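Local coordinates for protein transcriptional activator of comK gene (Bacillus halodurans, PDB 2HQB) that probably activates the competence gene comK and, as a BMP-family lipoprotein of substrate-binding type, probably binds a small ligand, at residues His82-Asn94 and Lys98-Tyr110. Numbering follows the deposited sequence.
Sequences HNQYPDVHFVSFN and KGENITSLHFEGY
Phe90 takes a bond from Thr103 N and gives one to Asn101 O, in the parallel ladder that joins strands 89-93 and 102-107, neighbours in the all-parallel sheet of one lobe of a periplasmic-binding-protein fold. Five backbone hydrogen bonds, ending with Asn94 N to Leu105 O, set Phe90 beside Ile102 and Phe93 beside Leu105. Where the strands begin, Asn101 pushes its amide among the carbonyls of the preceding loop: ND2 gives a bond to His82 O (2.7 Å), lying in both the amide and carbonyl planes, and weak ones to Tyr85 O and Val88 O. His89 NE2 bonds to Thr103 OG1 (2.8 Å), a hydroxyl that also bonds to Glu247 O. With CG anti to the backbone N (chi1 -164°), the His89 imidazole lies across the start of the partner strand, one face under Asn101 O. A leucine here would probably leave Thr103 without its imidazole partner, and Asn101 O without that flat cover. Apolar packing on the face carrying Val91, Phe93 and Leu105 brings Phe93 and Leu105 against helix 230-240. Leu105 CD1 touches Val91 CG1, while its CB makes a CH-pi contact over the centre of the Phe93 ring; at that ring's edge, Phe93 CE2 meets Phe107 CE1 at 3.4 Å.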
loop_
_atom_site.group_PDB
_atom_site.type_symbol
_atom_site.label_atom_id
_atom_site.label_comp_id
_atom_site.label_asym_id
_atom_site.label_seq_id
_atom_site.Cartn_x
_atom_site.Cartn_y
_atom_site.Cartn_z
ATOM N N HIS A 82 -15.858 -12.504 16.303
ATOM C CA HIS A 82 -16.150 -11.161 16.800
ATOM C C HIS A 82 -17.413 -11.026 17.603
ATOM O O HIS A 82 -17.673 -9.963 18.171
ATOM C CB HIS A 82 -16.231 -10.160 15.661
ATOM C CG HIS A 82 -17.552 -10.164 14.962
ATOM N ND1 HIS A 82 -18.029 -11.266 14.283
ATOM C CD2 HIS A 82 -18.491 -9.198 14.821
ATOM C CE1 HIS A 82 -19.203 -10.975 13.747
ATOM N NE2 HIS A 82 -19.505 -9.726 14.060
ATOM N N ASN A 83 -18.213 -12.083 17.640
ATOM C CA ASN A 83 -19.466 -12.029 18.386
ATOM C C ASN A 83 -19.369 -12.553 19.792
ATOM O O ASN A 83 -20.293 -12.371 20.570
ATOM C CB ASN A 83 -20.588 -12.762 17.649
ATOM C CG ASN A 83 -21.299 -11.870 16.675
ATOM O OD1 ASN A 83 -21.565 -10.703 16.974
ATOM N ND2 ASN A 83 -21.623 -12.406 15.501
ATOM N N GLN A 84 -18.276 -13.224 20.121
ATOM C CA GLN A 84 -18.107 -13.719 21.476
ATOM C C GLN A 84 -17.205 -12.785 22.256
ATOM O O GLN A 84 -16.847 -13.061 23.392
ATOM C CB GLN A 84 -17.519 -15.111 21.475
ATOM C CG GLN A 84 -16.393 -15.286 20.540
ATOM C CD GLN A 84 -15.962 -16.726 20.475
ATOM O OE1 GLN A 84 -15.339 -17.249 21.403
ATOM N NE2 GLN A 84 -16.308 -17.389 19.380
ATOM N N TYR A 85 -16.848 -11.671 21.627
ATOM C CA TYR A 85 -16.000 -10.681 22.240
ATOM C C TYR A 85 -16.613 -9.332 21.953
ATOM O O TYR A 85 -16.013 -8.473 21.314
ATOM C CB TYR A 85 -14.619 -10.764 21.653
ATOM C CG TYR A 85 -13.887 -12.018 22.023
ATOM C CD1 TYR A 85 -13.787 -13.077 21.123
ATOM C CD2 TYR A 85 -13.230 -12.129 23.247
ATOM C CE1 TYR A 85 -13.047 -14.211 21.423
ATOM C CE2 TYR A 85 -12.489 -13.264 23.562
ATOM C CZ TYR A 85 -12.399 -14.303 22.638
ATOM O OH TYR A 85 -11.648 -15.425 22.906
ATOM N N PRO A 86 -17.828 -9.118 22.445
ATOM C CA PRO A 86 -18.482 -7.830 22.185
ATOM C C PRO A 86 -17.725 -6.636 22.741
ATOM O O PRO A 86 -17.768 -5.538 22.190
ATOM C CB PRO A 86 -19.869 -8.027 22.800
ATOM C CG PRO A 86 -19.570 -8.982 23.962
ATOM C CD PRO A 86 -18.610 -9.965 23.368
ATOM N N ASP A 87 -17.012 -6.878 23.829
ATOM C CA ASP A 87 -16.247 -5.844 24.524
ATOM C C ASP A 87 -14.909 -5.506 23.845
ATOM O O ASP A 87 -14.150 -4.658 24.342
ATOM C CB ASP A 87 -16.008 -6.309 25.974
ATOM C CG ASP A 87 -15.403 -7.745 26.059
ATOM O OD1 ASP A 87 -15.783 -8.638 25.252
ATOM O OD2 ASP A 87 -14.556 -7.990 26.956
ATOM N N VAL A 88 -14.654 -6.156 22.704
ATOM C CA VAL A 88 -13.412 -6.043 21.926
ATOM C C VAL A 88 -13.698 -5.713 20.472
ATOM O O VAL A 88 -14.565 -6.327 19.858
ATOM C CB VAL A 88 -12.687 -7.380 21.970
ATOM C CG1 VAL A 88 -11.349 -7.316 21.238
ATOM C CG2 VAL A 88 -12.538 -7.788 23.403
ATOM N N HIS A 89 -12.971 -4.750 19.920
ATOM C CA HIS A 89 -13.153 -4.351 18.530
ATOM C C HIS A 89 -12.077 -4.975 17.630
ATOM O O HIS A 89 -10.898 -5.048 18.000
ATOM C CB HIS A 89 -13.087 -2.846 18.401
ATOM C CG HIS A 89 -13.628 -2.338 17.104
ATOM N ND1 HIS A 89 -14.978 -2.262 16.845
ATOM C CD2 HIS A 89 -13.003 -1.888 15.993
ATOM C CE1 HIS A 89 -15.164 -1.781 15.631
ATOM N NE2 HIS A 89 -13.981 -1.546 15.093
ATOM N N PHE A 90 -12.479 -5.392 16.434
ATOM C CA PHE A 90 -11.549 -6.041 15.542
ATOM C C PHE A 90 -11.337 -5.304 14.218
ATOM O O PHE A 90 -12.286 -5.071 13.482
ATOM C CB PHE A 90 -12.026 -7.469 15.264
ATOM C CG PHE A 90 -12.171 -8.335 16.501
ATOM C CD1 PHE A 90 -13.266 -8.204 17.350
ATOM C CD2 PHE A 90 -11.209 -9.317 16.804
ATOM C CE1 PHE A 90 -13.405 -9.034 18.475
ATOM C CE2 PHE A 90 -11.340 -10.164 17.939
ATOM C CZ PHE A 90 -12.441 -10.014 18.769
ATOM N N VAL A 91 -10.100 -4.929 13.915
ATOM C CA VAL A 91 -9.812 -4.269 12.651
ATOM C C VAL A 91 -8.984 -5.234 11.801
ATOM O O VAL A 91 -8.081 -5.902 12.299
ATOM C CB VAL A 91 -8.994 -2.985 12.833
ATOM C CG1 VAL A 91 -9.106 -2.111 11.582
ATOM C CG2 VAL A 91 -9.486 -2.227 14.028
ATOM N N SER A 92 -9.313 -5.339 10.522
ATOM C CA SER A 92 -8.560 -6.215 9.645
ATOM C C SER A 92 -8.025 -5.336 8.546
ATOM O O SER A 92 -8.600 -4.294 8.216
ATOM C CB SER A 92 -9.457 -7.295 9.013
ATOM O OG SER A 92 -9.897 -6.950 7.688
ATOM N N PHE A 93 -6.897 -5.729 7.986
ATOM C CA PHE A 93 -6.392 -4.973 6.869
ATOM C C PHE A 93 -6.816 -5.753 5.627
ATOM O O PHE A 93 -6.343 -6.856 5.413
ATOM C CB PHE A 93 -4.894 -4.858 6.941
ATOM C CG PHE A 93 -4.421 -3.453 6.957
ATOM C CD1 PHE A 93 -4.412 -2.720 8.153
ATOM C CD2 PHE A 93 -4.038 -2.822 5.762
ATOM C CE1 PHE A 93 -4.028 -1.360 8.168
ATOM C CE2 PHE A 93 -3.650 -1.455 5.747
ATOM C CZ PHE A 93 -3.643 -0.719 6.955
ATOM N N ASN A 94 -7.773 -5.218 4.874
ATOM C CA ASN A 94 -8.246 -5.822 3.615
ATOM C C ASN A 94 -9.358 -6.830 3.491
ATOM O O ASN A 94 -9.715 -7.188 2.371
ATOM C CB ASN A 94 -7.101 -6.424 2.803
ATOM C CG ASN A 94 -6.136 -5.408 2.342
ATOM O OD1 ASN A 94 -6.467 -4.231 2.210
ATOM N ND2 ASN A 94 -4.911 -5.845 2.081
ATOM N N LYS A 98 -18.715 -7.558 8.266
ATOM C CA LYS A 98 -20.050 -7.015 8.588
ATOM C C LYS A 98 -20.293 -7.187 10.089
ATOM O O LYS A 98 -20.178 -8.288 10.641
ATOM C CB LYS A 98 -21.173 -7.733 7.808
ATOM C CG LYS A 98 -21.902 -8.789 8.660
ATOM C CD LYS A 98 -22.731 -9.810 7.880
ATOM C CE LYS A 98 -23.161 -10.961 8.795
ATOM N NZ LYS A 98 -23.440 -12.211 8.039
ATOM N N GLY A 99 -20.625 -6.109 10.769
ATOM C CA GLY A 99 -20.852 -6.262 12.183
ATOM C C GLY A 99 -20.605 -4.970 12.901
ATOM O O GLY A 99 -20.340 -3.929 12.287
ATOM N N GLU A 100 -20.683 -5.025 14.219
ATOM C CA GLU A 100 -20.495 -3.812 14.942
ATOM C C GLU A 100 -19.132 -3.631 15.540
ATOM O O GLU A 100 -18.588 -2.549 15.431
ATOM C CB GLU A 100 -21.570 -3.659 16.000
ATOM C CG GLU A 100 -22.750 -2.832 15.522
ATOM C CD GLU A 100 -23.008 -1.650 16.446
ATOM O OE1 GLU A 100 -23.273 -1.893 17.652
ATOM O OE2 GLU A 100 -22.937 -0.483 15.973
ATOM N N ASN A 101 -18.544 -4.643 16.160
ATOM C CA ASN A 101 -17.211 -4.434 16.735
ATOM C C ASN A 101 -16.111 -4.963 15.792
ATOM O O ASN A 101 -15.070 -5.445 16.239
ATOM C CB ASN A 101 -17.132 -5.159 18.053
ATOM C CG ASN A 101 -17.335 -6.601 17.875
ATOM O OD1 ASN A 101 -17.861 -7.003 16.847
ATOM N ND2 ASN A 101 -16.932 -7.409 18.856
ATOM N N ILE A 102 -16.358 -4.859 14.491
ATOM C CA ILE A 102 -15.438 -5.339 13.483
ATOM C C ILE A 102 -15.386 -4.332 12.344
ATOM O O ILE A 102 -16.420 -3.856 11.893
ATOM C CB ILE A 102 -15.896 -6.745 13.008
ATOM C CG1 ILE A 102 -14.781 -7.447 12.265
ATOM C CG2 ILE A 102 -17.118 -6.650 12.140
ATOM C CD1 ILE A 102 -14.978 -8.979 12.269
ATOM N N THR A 103 -14.172 -4.000 11.911
ATOM C CA THR A 103 -13.923 -3.051 10.833
ATOM C C THR A 103 -12.906 -3.633 9.830
ATOM O O THR A 103 -12.292 -4.674 10.092
ATOM C CB THR A 103 -13.342 -1.772 11.425
ATOM O OG1 THR A 103 -14.275 -1.246 12.365
ATOM C CG2 THR A 103 -13.045 -0.713 10.350
ATOM N N SER A 104 -12.741 -2.991 8.676
ATOM C CA SER A 104 -11.748 -3.440 7.693
ATOM C C SER A 104 -11.188 -2.207 7.010
ATOM O O SER A 104 -11.899 -1.253 6.718
ATOM C CB SER A 104 -12.324 -4.394 6.641
ATOM O OG SER A 104 -12.917 -3.700 5.565
ATOM N N LEU A 105 -9.895 -2.235 6.757
ATOM C CA LEU A 105 -9.242 -1.105 6.149
ATOM C C LEU A 105 -8.791 -1.422 4.731
ATOM O O LEU A 105 -8.291 -2.524 4.468
ATOM C CB LEU A 105 -8.042 -0.729 7.017
ATOM C CG LEU A 105 -8.402 -0.549 8.487
ATOM C CD1 LEU A 105 -7.160 -0.373 9.292
ATOM C CD2 LEU A 105 -9.291 0.668 8.634
ATOM N N HIS A 106 -8.948 -0.451 3.835
ATOM C CA HIS A 106 -8.522 -0.603 2.443
ATOM C C HIS A 106 -7.885 0.677 1.894
ATOM O O HIS A 106 -8.349 1.788 2.162
ATOM C CB HIS A 106 -9.706 -0.937 1.561
ATOM C CG HIS A 106 -10.475 -2.126 2.020
ATOM N ND1 HIS A 106 -10.274 -3.384 1.498
ATOM C CD2 HIS A 106 -11.471 -2.243 2.930
ATOM C CE1 HIS A 106 -11.120 -4.226 2.064
ATOM N NE2 HIS A 106 -11.858 -3.560 2.934
ATOM N N PHE A 107 -6.807 0.524 1.138
ATOM C CA PHE A 107 -6.166 1.673 0.533
ATOM C C PHE A 107 -6.688 1.756 -0.876
ATOM O O PHE A 107 -6.837 0.747 -1.576
ATOM C CB PHE A 107 -4.657 1.537 0.507
ATOM C CG PHE A 107 -4.014 1.926 1.782
ATOM C CD1 PHE A 107 -3.643 0.966 2.712
ATOM C CD2 PHE A 107 -3.795 3.252 2.074
ATOM C CE1 PHE A 107 -3.050 1.329 3.932
ATOM C CE2 PHE A 107 -3.206 3.637 3.281
ATOM C CZ PHE A 107 -2.830 2.668 4.217
ATOM N N GLU A 108 -6.989 2.984 -1.273
ATOM C CA GLU A 108 -7.514 3.248 -2.587
ATOM C C GLU A 108 -6.321 3.283 -3.534
ATOM O O GLU A 108 -5.401 4.069 -3.340
ATOM C CB GLU A 108 -8.280 4.568 -2.547
ATOM C CG GLU A 108 -9.543 4.549 -3.387
ATOM C CD GLU A 108 -10.507 3.454 -2.973
ATOM O OE1 GLU A 108 -11.028 3.531 -1.843
ATOM O OE2 GLU A 108 -10.742 2.520 -3.774
ATOM N N GLY A 109 -6.338 2.427 -4.552
ATOM C CA GLY A 109 -5.208 2.351 -5.468
ATOM C C GLY A 109 -5.143 3.105 -6.792
ATOM O O GLY A 109 -4.065 3.541 -7.190
ATOM N N TYR A 110 -6.267 3.248 -7.490
ATOM C CA TYR A 110 -6.280 3.945 -8.780
ATOM C C TYR A 110 -5.580 5.311 -8.773
ATOM O O TYR A 110 -4.662 5.536 -9.562
ATOM C CB TYR A 110 -7.716 4.115 -9.256
ATOM C CG TYR A 110 -7.850 4.686 -10.652
ATOM C CD1 TYR A 110 -7.772 3.868 -11.793
ATOM C CD2 TYR A 110 -8.030 6.056 -10.837
ATOM C CE1 TYR A 110 -7.868 4.420 -13.083
ATOM C CE2 TYR A 110 -8.122 6.612 -12.109
ATOM C CZ TYR A 110 -8.034 5.803 -13.216
ATOM O OH TYR A 110 -8.034 6.416 -14.435
#